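Local coordinates for cephalosporin hydroxylase CMCI (Streptomyces clavuligerus, PDB 2BM8), which probably takes part in cephamycin biosynthesis, in the hydroxylation or methylation steps that modify the cephalosporin nucleus, at residues R34-P37 with E43-R46; P22-P27 with P55-G60; N164-M169 with S201-A206. The protein carries 3 engineered substitutions. All blocks are in the same frame, centred on the assembly; numbering follows the deposited sequence.

Contact 1 of 3, residues R34-P37 with E43-R46; sequences RDWP and EAPR
Trp36 lays one face of its indole over Ala44 and Pro45, and this single side chain supplies everything that 34-37 gives to the contact. Start at CB, which leaves the backbone pointing toward 43-46. CG stands anti to the backbone N (chi1 -161°), which carries the ring off the strand and out to the loop. From there the five-membered ring sits almost squarely on the Ala44 methyl: Ala44 CB is 3.5 Å from the centroid of that ring and only 9° off its normal, a clean CH-pi contact. Along this ring the distances vary little, from 3.9 Å between Trp36 CG and Ala44 CB to 3.6 Å between Trp36 NE1 and the same methyl. NE1 also donates a hydrogen bond to the backbone O of Arg40, in the link between the two segments, so the rotation of the indole is fixed by a polar grip as well as by packing. Farther out, CZ2 passes 3.6 Å from Ala44 CA and lies near the carbonyl oxygen of Glu43. At the far end, CH2 reaches Pro45 CD at 3.8 Å, and that methylene makes a second CH-pi contact, 24° off the normal of the six-membered ring. The other face of the indole is not bare, since Pro37 CD lies 3.4 Å above it near the rim. Outside the two segments the second subunit takes over: Trp36 pairs antiparallel with one of its strands, Asp35 forms a salt bridge to its Arg230, Arg34 to its Asp214 and Glu79, and Ala44 packs on its Met213. This is an intersubunit sheet extension: an N-terminal arm adds its strand 35-37 to a neighbour, with the tryptophan clasping the returning chain by CH-pi packing.

Contact 2 of 3, residues P22-P27 with P55-G60; sequences PAYHPP and PYQWRG
Tyr24 leans its ring against Gln57, at the start of a small beta hairpin in which strand 57-58 turns back into strand 61-62. In the first shell, Gln57 CB sits over one face of the phenol, 3.8 Å from the ring centroid and 15° off the normal, a CH-pi contact. The rest of the glutamine runs at about a right angle across the tyrosine, bringing NE2 to 3.3 Å from Tyr24 CE2 and 3.2 Å from Tyr24 OH; amide and ring planes are 41° apart. At the base of the side chain, Tyr24 CB comes within 3.3 Å of Gly60 O. Near the ring plane, Pro55 O approaches the edge at CE1.

A second layer sets these groups in place. Pro26 N backs the other face of Tyr24, so the ring is sandwiched between its own chain and the hairpin. The turn at Arg59 and Gly60 has positive phi at both residues, close to type I', and Arg59 is tied to Asp101 and Asp128 by salt bridges, while Trp58 meets Trp98 edge-to-face, and its ring also touches His74 of the second subunit. Gln57 itself is held from within the hairpin: with CG tucked between the backbone N and the carbonyl carbon (chi1 62°), the extended chain carries the amide alongside the turn, and OE1 accepts the backbone N-H of Gly60 at 2.8 Å.

Contact 3 of 3, residues N164-M169 with S201-A206; sequences NTFNIM and SEYLGA
This is a buried, wholly apolar helix-helix contact beside strands 182-185 and 228-231 of the central sheet, between helix 165-175, which follows strand 155-159, and helix 197-205, the second of two short helices after strand 182-185. The axes of the two short segments run nearly parallel, 14° apart, with a closest approach of 11.3 Å, a wide spacing that is bridged by large side chains. Phe166 and Tyr203 do most of the work. The edge of Tyr203 is turned to the face of Phe166 in a T-shaped pair, centroids 5.4 Å apart and planes at 79°. Tyr203 CB covers the phenyl as well, 3.9 Å from its centroid, so methylene and ring edge press on it together; at that edge Tyr203 CD1 lies 3.8 Å from Phe166 CD1. One turn farther along, Met169 bends at chi3 (103°) to bring its CE to 4.1 Å from Leu204 CD2; both residues also rest on Leu229, and Met169 on Phe183.

The outer end of Tyr203 belongs to the assembly: its OH is hydrogen-bonded to Gln10 N of the third subunit, and Phe9 of that subunit meets its ring edge-to-face. In the central sheet the seven strands run in the order 3-2-1-4-5-7-6, the last-but-one antiparallel to its neighbours, and helices flanking such a sheet are the hallmark of the Rossmann-like class I methyltransferase fold.

In the fold
Contact 3 belongs to the core, where two helices pack side chain to side chain beside the central sheet, whereas contacts 1 and 2 lie on the N-terminal portion of the chain, on the other side of the chain's centre. Contact 1 is nested inside the loop that contact 2 closes, though their nearest atoms remain about 6 Å apart. All three use an aromatic face: contact 3 offers it to another ring, contact 1, partly buried, to a methyl and a proline, and contact 2, a surface contact, to a glutamine whose amide also braces a turn. Each touches the second subunit, and contact 3 the third as well.

Contact 1 of 3, residues R34-P37 with E43-R46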
ATOM      1  N   ARG B  34      -0.460  30.412   6.469  1.00 20.65           N
ATOM      2  CA  ARG B  34      -0.830  30.357   5.065  1.00 20.31           C
ATOM      3  C   ARG B  34       0.307  30.804   4.152  1.00 20.00           C
ATOM      4  O   ARG B  34       0.462  30.295   3.053  1.00 19.88           O
ATOM      5  CB  ARG B  34      -2.033  31.255   4.818  1.00 20.56           C
ATOM      6  CG  ARG B  34      -2.419  31.349   3.359  1.00 20.39           C
ATOM      7  CD  ARG B  34      -3.870  31.635   3.129  1.00 19.16           C
ATOM      8  NE  ARG B  34      -4.163  31.555   1.709  1.00 18.48           N
ATOM      9  CZ  ARG B  34      -5.329  31.848   1.188  1.00 17.55           C
ATOM     10  NH1 ARG B  34      -6.323  32.259   1.970  1.00 18.28           N
ATOM     11  NH2 ARG B  34      -5.499  31.755  -0.119  1.00 16.53           N
ATOM     12  N   ASP B  35       1.094  31.770   4.604  1.00 19.75           N
ATOM     13  CA  ASP B  35       2.182  32.301   3.793  1.00 19.59           C
ATOM     14  C   ASP B  35       3.538  31.747   4.262  1.00 18.73           C
ATOM     15  O   ASP B  35       4.245  32.366   5.053  1.00 18.73           O
ATOM     16  CB  ASP B  35       2.122  33.835   3.804  1.00 19.62           C
ATOM     17  CG  ASP B  35       0.831  34.362   3.180  1.00 21.32           C
ATOM     18  OD1 ASP B  35       0.593  34.062   1.992  1.00 24.39           O
ATOM     19  OD2 ASP B  35      -0.021  35.052   3.788  1.00 23.00           O
ATOM     20  N   TRP B  36       3.881  30.563   3.766  1.00 17.84           N
ATOM     21  CA  TRP B  36       5.102  29.879   4.163  1.00 17.09           C
ATOM     22  C   TRP B  36       6.329  30.568   3.562  1.00 16.99           C
ATOM     23  O   TRP B  36       6.331  30.885   2.379  1.00 16.93           O
ATOM     24  CB  TRP B  36       5.059  28.402   3.750  1.00 16.71           C
ATOM     25  CG  TRP B  36       6.042  27.607   4.518  1.00 15.80           C
ATOM     26  CD1 TRP B  36       7.346  27.418   4.199  1.00 15.23           C
ATOM     27  CD2 TRP B  36       5.837  26.948   5.772  1.00 14.86           C
ATOM     28  NE1 TRP B  36       7.967  26.665   5.163  1.00 14.95           N
ATOM     29  CE2 TRP B  36       7.067  26.364   6.145  1.00 14.88           C
ATOM     30  CE3 TRP B  36       4.739  26.784   6.623  1.00 15.41           C
ATOM     31  CZ2 TRP B  36       7.236  25.631   7.327  1.00 14.57           C
ATOM     32  CZ3 TRP B  36       4.907  26.042   7.804  1.00 15.54           C
ATOM     33  CH2 TRP B  36       6.148  25.479   8.140  1.00 14.67           C
ATOM     34  N   PRO B  37       7.360  30.825   4.369  1.00 16.87           N
ATOM     35  CA  PRO B  37       8.579  31.478   3.866  1.00 16.86           C
ATOM     36  C   PRO B  37       9.432  30.578   2.957  1.00 16.84           C
ATOM     37  O   PRO B  37       9.636  29.405   3.256  1.00 16.62           O
ATOM     38  CB  PRO B  37       9.340  31.862   5.148  1.00 16.61           C
ATOM     39  CG  PRO B  37       8.825  30.971   6.220  1.00 16.71           C
ATOM     40  CD  PRO B  37       7.432  30.563   5.821  1.00 17.00           C
ATOM     41  N   GLU B  43      10.985  22.698   4.566  1.00 19.53           N
ATOM     42  CA  GLU B  43      10.485  22.301   5.876  1.00 19.80           C
ATOM     43  C   GLU B  43       8.953  22.338   5.963  1.00 19.70           C
ATOM     44  O   GLU B  43       8.392  21.939   6.985  1.00 19.80           O
ATOM     45  CB  GLU B  43      11.075  23.212   6.958  1.00 20.00           C
ATOM     46  CG  GLU B  43      12.592  23.361   6.927  1.00 21.23           C
ATOM     47  CD  GLU B  43      13.073  24.485   7.830  1.00 22.82           C
ATOM     48  OE1 GLU B  43      12.599  24.570   8.984  1.00 23.93           O
ATOM     49  OE2 GLU B  43      13.922  25.292   7.388  1.00 24.59           O
ATOM     50  N   ALA B  44       8.278  22.818   4.913  1.00 19.42           N
ATOM     51  CA  ALA B  44       6.825  22.979   4.945  1.00 19.10           C
ATOM     52  C   ALA B  44       6.155  21.620   4.920  1.00 19.03           C
ATOM     53  O   ALA B  44       6.604  20.726   4.200  1.00 19.20           O
ATOM     54  CB  ALA B  44       6.342  23.817   3.776  1.00 18.89           C
ATOM     55  N   PRO B  45       5.083  21.463   5.692  1.00 18.88           N
ATOM     56  CA  PRO B  45       4.349  20.194   5.733  1.00 19.08           C
ATOM     57  C   PRO B  45       3.680  19.870   4.391  1.00 19.08           C
ATOM     58  O   PRO B  45       3.412  20.773   3.597  1.00 18.77           O
ATOM     59  CB  PRO B  45       3.318  20.411   6.856  1.00 18.86           C
ATOM     60  CG  PRO B  45       3.162  21.857   6.957  1.00 18.86           C
ATOM     61  CD  PRO B  45       4.477  22.472   6.574  1.00 18.92           C
ATOM     62  N   ARG B  46       3.428  18.589   4.153  1.00 19.40           N
ATOM     63  CA  ARG B  46       3.018  18.109   2.829  1.00 20.11           C
ATOM     64  C   ARG B  46       1.553  17.696   2.716  1.00 20.31           C
ATOM     65  O   ARG B  46       1.014  17.588   1.621  1.00 20.43           O
ATOM     66  CB  ARG B  46       3.909  16.940   2.432  1.00 20.27           C
ATOM     67  CG  ARG B  46       5.349  17.367   2.187  1.00 21.39           C
ATOM     68  CD  ARG B  46       5.567  17.915   0.786  1.00 23.03           C
ATOM     69  NE  ARG B  46       5.383  16.861  -0.203  1.00 24.11           N
ATOM     70  CZ  ARG B  46       6.240  15.868  -0.410  1.00 25.05           C
ATOM     71  NH1 ARG B  46       7.378  15.789   0.278  1.00 26.25           N
ATOM     72  NH2 ARG B  46       5.967  14.948  -1.321  1.00 25.89           N
TER

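Contact 2 of 3, residues P22-P27 with P55-G60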
ATOM      1  N   PRO B  22     -25.074  23.155   5.212  1.00 15.99           N
ATOM      2  CA  PRO B  22     -25.213  23.201   3.749  1.00 15.83           C
ATOM      3  C   PRO B  22     -24.544  24.422   3.102  1.00 15.78           C
ATOM      4  O   PRO B  22     -24.202  24.392   1.921  1.00 15.51           O
ATOM      5  CB  PRO B  22     -26.725  23.261   3.550  1.00 16.25           C
ATOM      6  CG  PRO B  22     -27.252  23.866   4.823  1.00 15.66           C
ATOM      7  CD  PRO B  22     -26.362  23.358   5.898  1.00 15.65           C
ATOM      8  N   ALA B  23     -24.365  25.492   3.862  1.00 15.89           N
ATOM      9  CA  ALA B  23     -23.632  26.648   3.356  1.00 16.17           C
ATOM     10  C   ALA B  23     -22.140  26.318   3.241  1.00 16.11           C
ATOM     11  O   ALA B  23     -21.608  25.518   4.012  1.00 15.52           O
ATOM     12  CB  ALA B  23     -23.855  27.882   4.242  1.00 15.44           C
ATOM     13  N   TYR B  24     -21.490  26.953   2.271  1.00 16.68           N
ATOM     14  CA  TYR B  24     -20.078  26.764   2.015  1.00 17.51           C
ATOM     15  C   TYR B  24     -19.226  27.719   2.817  1.00 18.72           C
ATOM     16  O   TYR B  24     -19.449  28.931   2.813  1.00 18.53           O
ATOM     17  CB  TYR B  24     -19.751  26.980   0.534  1.00 17.47           C
ATOM     18  CG  TYR B  24     -18.272  26.869   0.267  1.00 16.74           C
ATOM     19  CD1 TYR B  24     -17.618  25.637   0.355  1.00 16.05           C
ATOM     20  CD2 TYR B  24     -17.512  28.001  -0.009  1.00 16.36           C
ATOM     21  CE1 TYR B  24     -16.243  25.539   0.144  1.00 16.20           C
ATOM     22  CE2 TYR B  24     -16.148  27.910  -0.241  1.00 16.74           C
ATOM     23  CZ  TYR B  24     -15.521  26.679  -0.163  1.00 16.26           C
ATOM     24  OH  TYR B  24     -14.180  26.612  -0.392  1.00 16.09           O
ATOM     25  N   HIS B  25     -18.233  27.172   3.499  1.00 20.19           N
ATOM     26  CA  HIS B  25     -17.214  28.003   4.116  1.00 21.56           C
ATOM     27  C   HIS B  25     -15.854  27.464   3.698  1.00 22.09           C
ATOM     28  O   HIS B  25     -15.638  26.265   3.756  1.00 22.59           O
ATOM     29  CB  HIS B  25     -17.378  28.000   5.633  1.00 21.93           C
ATOM     30  CG  HIS B  25     -18.650  28.636   6.099  1.00 23.28           C
ATOM     31  ND1 HIS B  25     -19.693  27.911   6.638  1.00 25.12           N
ATOM     32  CD2 HIS B  25     -19.054  29.928   6.095  1.00 24.21           C
ATOM     33  CE1 HIS B  25     -20.678  28.731   6.957  1.00 24.77           C
ATOM     34  NE2 HIS B  25     -20.318  29.960   6.631  1.00 24.55           N
ATOM     35  N   PRO B  26     -14.963  28.329   3.223  1.00 22.94           N
ATOM     36  CA  PRO B  26     -13.603  27.911   2.880  1.00 23.48           C
ATOM     37  C   PRO B  26     -12.900  27.177   4.017  1.00 24.23           C
ATOM     38  O   PRO B  26     -13.199  27.432   5.189  1.00 24.39           O
ATOM     39  CB  PRO B  26     -12.883  29.237   2.600  1.00 23.50           C
ATOM     40  CG  PRO B  26     -13.961  30.193   2.203  1.00 23.24           C
ATOM     41  CD  PRO B  26     -15.187  29.763   2.939  1.00 23.10           C
ATOM     42  N   PRO B  27     -11.969  26.286   3.675  1.00 24.91           N
ATOM     43  CA  PRO B  27     -11.164  25.615   4.696  1.00 25.26           C
ATOM     44  C   PRO B  27     -10.280  26.646   5.374  1.00 25.55           C
ATOM     45  O   PRO B  27      -9.897  27.604   4.717  1.00 25.96           O
ATOM     46  CB  PRO B  27     -10.330  24.585   3.896  1.00 25.33           C
ATOM     47  CG  PRO B  27     -10.375  25.022   2.464  1.00 25.20           C
ATOM     48  CD  PRO B  27     -11.598  25.882   2.301  1.00 24.88           C
ATOM     49  N   PRO B  55     -14.891  18.918   0.680  1.00 20.16           N
ATOM     50  CA  PRO B  55     -14.293  20.246   0.600  1.00 19.58           C
ATOM     51  C   PRO B  55     -14.601  21.016  -0.697  1.00 18.90           C
ATOM     52  O   PRO B  55     -14.184  22.160  -0.837  1.00 19.36           O
ATOM     53  CB  PRO B  55     -12.799  19.925   0.671  1.00 19.57           C
ATOM     54  CG  PRO B  55     -12.674  18.592  -0.042  1.00 19.83           C
ATOM     55  CD  PRO B  55     -14.008  17.887   0.095  1.00 20.10           C
ATOM     56  N   TYR B  56     -15.326  20.422  -1.625  1.00 17.80           N
ATOM     57  CA  TYR B  56     -15.435  21.013  -2.943  1.00 17.12           C
ATOM     58  C   TYR B  56     -16.572  22.019  -3.009  1.00 16.86           C
ATOM     59  O   TYR B  56     -17.513  21.967  -2.225  1.00 16.05           O
ATOM     60  CB  TYR B  56     -15.570  19.901  -3.978  1.00 17.15           C
ATOM     61  CG  TYR B  56     -14.409  18.937  -3.886  1.00 15.23           C
ATOM     62  CD1 TYR B  56     -14.571  17.649  -3.377  1.00 13.82           C
ATOM     63  CD2 TYR B  56     -13.137  19.336  -4.281  1.00 14.70           C
ATOM     64  CE1 TYR B  56     -13.480  16.764  -3.287  1.00 15.00           C
ATOM     65  CE2 TYR B  56     -12.041  18.478  -4.179  1.00 14.84           C
ATOM     66  CZ  TYR B  56     -12.212  17.192  -3.689  1.00 14.59           C
ATOM     67  OH  TYR B  56     -11.115  16.363  -3.609  1.00 13.11           O
ATOM     68  N   GLN B  57     -16.439  22.974  -3.922  1.00 16.86           N
ATOM     69  CA  GLN B  57     -17.474  23.981  -4.135  1.00 16.99           C
ATOM     70  C   GLN B  57     -17.676  24.244  -5.602  1.00 16.33           C
ATOM     71  O   GLN B  57     -16.890  23.823  -6.439  1.00 16.44           O
ATOM     72  CB  GLN B  57     -17.124  25.302  -3.435  1.00 17.12           C
ATOM     73  CG  GLN B  57     -15.846  25.947  -3.951  1.00 18.65           C
ATOM     74  CD  GLN B  57     -15.816  27.468  -3.810  1.00 19.57           C
ATOM     75  OE1 GLN B  57     -16.713  28.168  -4.284  1.00 18.31           O
ATOM     76  NE2 GLN B  57     -14.761  27.975  -3.180  1.00 19.11           N
ATOM     77  N   TRP B  58     -18.749  24.953  -5.897  1.00 16.01           N
ATOM     78  CA  TRP B  58     -18.967  25.521  -7.207  1.00 15.84           C
ATOM     79  C   TRP B  58     -19.607  26.886  -7.003  1.00 15.59           C
ATOM     80  O   TRP B  58     -20.700  26.964  -6.469  1.00 16.16           O
ATOM     81  CB  TRP B  58     -19.847  24.597  -8.024  1.00 15.55           C
ATOM     82  CG  TRP B  58     -20.203  25.154  -9.320  1.00 16.27           C
ATOM     83  CD1 TRP B  58     -21.405  25.650  -9.685  1.00 17.09           C
ATOM     84  CD2 TRP B  58     -19.348  25.304 -10.446  1.00 17.56           C
ATOM     85  NE1 TRP B  58     -21.366  26.083 -10.986  1.00 16.95           N
ATOM     86  CE2 TRP B  58     -20.106  25.882 -11.477  1.00 17.52           C
ATOM     87  CE3 TRP B  58     -18.013  24.975 -10.704  1.00 19.55           C
ATOM     88  CZ2 TRP B  58     -19.579  26.155 -12.736  1.00 19.16           C
ATOM     89  CZ3 TRP B  58     -17.489  25.245 -11.966  1.00 20.13           C
ATOM     90  CH2 TRP B  58     -18.269  25.826 -12.960  1.00 18.91           C
ATOM     91  N   ARG B  59     -18.912  27.952  -7.390  1.00 15.59           N
ATOM     92  CA  ARG B  59     -19.371  29.323  -7.173  1.00 16.03           C
ATOM     93  C   ARG B  59     -19.988  29.576  -5.798  1.00 15.75           C
ATOM     94  O   ARG B  59     -21.098  30.091  -5.699  1.00 15.84           O
ATOM     95  CB  ARG B  59     -20.403  29.690  -8.231  1.00 16.20           C
ATOM     96  CG  ARG B  59     -19.929  29.494  -9.631  1.00 18.28           C
ATOM     97  CD  ARG B  59     -20.943  29.868 -10.713  1.00 20.95           C
ATOM     98  NE  ARG B  59     -22.037  30.711 -10.240  1.00 23.54           N
ATOM     99  CZ  ARG B  59     -23.106  31.023 -10.961  1.00 27.19           C
ATOM    100  NH1 ARG B  59     -23.245  30.595 -12.209  1.00 28.05           N
ATOM    101  NH2 ARG B  59     -24.043  31.803 -10.439  1.00 29.71           N
ATOM    102  N   GLY B  60     -19.294  29.181  -4.740  1.00 15.59           N
ATOM    103  CA  GLY B  60     -19.719  29.498  -3.384  1.00 15.27           C
ATOM    104  C   GLY B  60     -20.811  28.613  -2.798  1.00 15.08           C
ATOM    105  O   GLY B  60     -21.289  28.871  -1.690  1.00 14.58           O
TER

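Contact 3 of 3, residues N164-M169 with S201-A206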
ATOM      1  N   ASN B 164     -36.613   4.138  -2.636  1.00 17.98           N
ATOM      2  CA  ASN B 164     -37.508   3.149  -3.277  1.00 17.18           C
ATOM      3  C   ASN B 164     -36.947   2.863  -4.656  1.00 16.45           C
ATOM      4  O   ASN B 164     -37.669   2.689  -5.607  1.00 16.40           O
ATOM      5  CB  ASN B 164     -38.930   3.737  -3.340  1.00 17.01           C
ATOM      6  CG  ASN B 164     -40.009   2.714  -3.669  1.00 16.44           C
ATOM      7  OD1 ASN B 164     -39.897   1.519  -3.380  1.00 15.36           O
ATOM      8  ND2 ASN B 164     -41.089   3.204  -4.271  1.00 16.79           N
ATOM      9  N   THR B 165     -35.629   2.799  -4.729  1.00 16.08           N
ATOM     10  CA  THR B 165     -34.901   2.935  -5.979  1.00 15.99           C
ATOM     11  C   THR B 165     -35.347   1.978  -7.105  1.00 15.87           C
ATOM     12  O   THR B 165     -35.684   2.416  -8.203  1.00 15.63           O
ATOM     13  CB  THR B 165     -33.409   2.749  -5.687  1.00 16.24           C
ATOM     14  OG1 THR B 165     -33.001   3.673  -4.662  1.00 16.38           O
ATOM     15  CG2 THR B 165     -32.556   3.086  -6.923  1.00 15.74           C
ATOM     16  N   PHE B 166     -35.368   0.683  -6.823  1.00 15.65           N
ATOM     17  CA  PHE B 166     -35.753  -0.297  -7.831  1.00 15.74           C
ATOM     18  C   PHE B 166     -37.165  -0.081  -8.349  1.00 15.89           C
ATOM     19  O   PHE B 166     -37.403  -0.236  -9.547  1.00 16.01           O
ATOM     20  CB  PHE B 166     -35.569  -1.719  -7.303  1.00 15.51           C
ATOM     21  CG  PHE B 166     -34.132  -2.088  -7.124  1.00 15.60           C
ATOM     22  CD1 PHE B 166     -33.571  -2.164  -5.854  1.00 15.75           C
ATOM     23  CD2 PHE B 166     -33.329  -2.320  -8.228  1.00 15.45           C
ATOM     24  CE1 PHE B 166     -32.244  -2.496  -5.693  1.00 15.29           C
ATOM     25  CE2 PHE B 166     -31.995  -2.642  -8.071  1.00 15.30           C
ATOM     26  CZ  PHE B 166     -31.451  -2.729  -6.804  1.00 14.86           C
ATOM     27  N   ASN B 167     -38.088   0.290  -7.459  1.00 15.81           N
ATOM     28  CA  ASN B 167     -39.451   0.640  -7.866  1.00 15.82           C
ATOM     29  C   ASN B 167     -39.478   1.878  -8.748  1.00 15.47           C
ATOM     30  O   ASN B 167     -40.187   1.909  -9.744  1.00 15.51           O
ATOM     31  CB  ASN B 167     -40.369   0.838  -6.644  1.00 16.04           C
ATOM     32  CG  ASN B 167     -41.032  -0.475  -6.174  1.00 16.35           C
ATOM     33  OD1 ASN B 167     -41.511  -1.268  -6.987  1.00 15.64           O
ATOM     34  ND2 ASN B 167     -41.057  -0.693  -4.857  1.00 17.47           N
ATOM     35  N   ILE B 168     -38.685   2.886  -8.395  1.00 15.36           N
ATOM     36  CA  ILE B 168     -38.574   4.109  -9.190  1.00 15.27           C
ATOM     37  C   ILE B 168     -37.961   3.793 -10.547  1.00 15.46           C
ATOM     38  O   ILE B 168     -38.313   4.405 -11.546  1.00 15.00           O
ATOM     39  CB  ILE B 168     -37.718   5.163  -8.449  1.00 15.14           C
ATOM     40  CG1 ILE B 168     -38.403   5.620  -7.167  1.00 15.01           C
ATOM     41  CG2 ILE B 168     -37.459   6.378  -9.326  1.00 15.06           C
ATOM     42  CD1 ILE B 168     -37.444   6.298  -6.199  1.00 15.33           C
ATOM     43  N   MET B 169     -37.045   2.829 -10.565  1.00 16.18           N
ATOM     44  CA  MET B 169     -36.418   2.342 -11.808  1.00 16.88           C
ATOM     45  C   MET B 169     -37.419   1.672 -12.737  1.00 16.53           C
ATOM     46  O   MET B 169     -37.361   1.881 -13.935  1.00 16.21           O
ATOM     47  CB  MET B 169     -35.299   1.340 -11.504  1.00 17.22           C
ATOM     48  CG  MET B 169     -34.046   1.503 -12.342  1.00 18.99           C
ATOM     49  SD  MET B 169     -32.616   0.809 -11.474  1.00 23.38           S
ATOM     50  CE  MET B 169     -32.412  -0.705 -12.331  1.00 22.95           C
ATOM     51  N   SER B 201     -28.166  -8.784  -6.807  1.00 15.12           N
ATOM     52  CA  SER B 201     -27.858  -9.364  -8.111  1.00 15.09           C
ATOM     53  C   SER B 201     -29.108  -9.774  -8.865  1.00 14.92           C
ATOM     54  O   SER B 201     -29.178  -9.644 -10.079  1.00 15.42           O
ATOM     55  CB  SER B 201     -26.966 -10.576  -7.933  1.00 15.00           C
ATOM     56  OG  SER B 201     -25.777 -10.191  -7.274  1.00 16.13           O
ATOM     57  N   GLU B 202     -30.088 -10.275  -8.133  1.00 14.42           N
ATOM     58  CA  GLU B 202     -31.369 -10.628  -8.704  1.00 14.09           C
ATOM     59  C   GLU B 202     -32.112  -9.381  -9.184  1.00 13.49           C
ATOM     60  O   GLU B 202     -32.600  -9.344 -10.301  1.00 13.06           O
ATOM     61  CB  GLU B 202     -32.208 -11.377  -7.663  1.00 14.37           C
ATOM     62  CG  GLU B 202     -33.219 -12.344  -8.267  1.00 16.28           C
ATOM     63  CD  GLU B 202     -34.386 -12.667  -7.343  1.00 18.92           C
ATOM     64  OE1 GLU B 202     -34.952 -13.774  -7.479  1.00 22.30           O
ATOM     65  OE2 GLU B 202     -34.754 -11.828  -6.490  1.00 21.02           O
ATOM     66  N   TYR B 203     -32.177  -8.358  -8.339  1.00 13.26           N
ATOM     67  CA  TYR B 203     -32.960  -7.157  -8.628  1.00 13.05           C
ATOM     68  C   TYR B 203     -32.411  -6.383  -9.823  1.00 13.00           C
ATOM     69  O   TYR B 203     -33.166  -5.990 -10.704  1.00 12.82           O
ATOM     70  CB  TYR B 203     -33.007  -6.229  -7.415  1.00 13.06           C
ATOM     71  CG  TYR B 203     -33.837  -6.712  -6.237  1.00 13.01           C
ATOM     72  CD1 TYR B 203     -34.025  -5.893  -5.130  1.00 12.65           C
ATOM     73  CD2 TYR B 203     -34.421  -7.969  -6.215  1.00 13.39           C
ATOM     74  CE1 TYR B 203     -34.764  -6.309  -4.041  1.00 13.49           C
ATOM     75  CE2 TYR B 203     -35.166  -8.396  -5.119  1.00 14.31           C
ATOM     76  CZ  TYR B 203     -35.331  -7.557  -4.038  1.00 14.59           C
ATOM     77  OH  TYR B 203     -36.070  -7.971  -2.956  1.00 16.61           O
ATOM     78  N   LEU B 204     -31.101  -6.145  -9.832  1.00 12.95           N
ATOM     79  CA  LEU B 204     -30.434  -5.504 -10.968  1.00 12.86           C
ATOM     80  C   LEU B 204     -30.602  -6.364 -12.203  1.00 12.36           C
ATOM     81  O   LEU B 204     -30.931  -5.858 -13.267  1.00 12.30           O
ATOM     82  CB  LEU B 204     -28.933  -5.288 -10.714  1.00 12.93           C
ATOM     83  CG  LEU B 204     -28.289  -3.897 -10.884  1.00 14.09           C
ATOM     84  CD1 LEU B 204     -26.840  -4.046 -11.395  1.00 14.70           C
ATOM     85  CD2 LEU B 204     -29.072  -2.940 -11.772  1.00 14.06           C
ATOM     86  N   GLY B 205     -30.377  -7.667 -12.044  1.00 11.94           N
ATOM     87  CA  GLY B 205     -30.495  -8.625 -13.129  1.00 11.65           C
ATOM     88  C   GLY B 205     -31.874  -8.699 -13.775  1.00 11.74           C
ATOM     89  O   GLY B 205     -31.996  -9.102 -14.934  1.00 11.77           O
ATOM     90  N   ALA B 206     -32.909  -8.316 -13.030  1.00 11.50           N
ATOM     91  CA  ALA B 206     -34.277  -8.301 -13.538  1.00 11.35           C
ATOM     92  C   ALA B 206     -34.458  -7.260 -14.655  1.00 11.31           C
ATOM     93  O   ALA B 206     -35.317  -7.427 -15.527  1.00 10.70           O
ATOM     94  CB  ALA B 206     -35.251  -8.024 -12.398  1.00 11.19           C
TER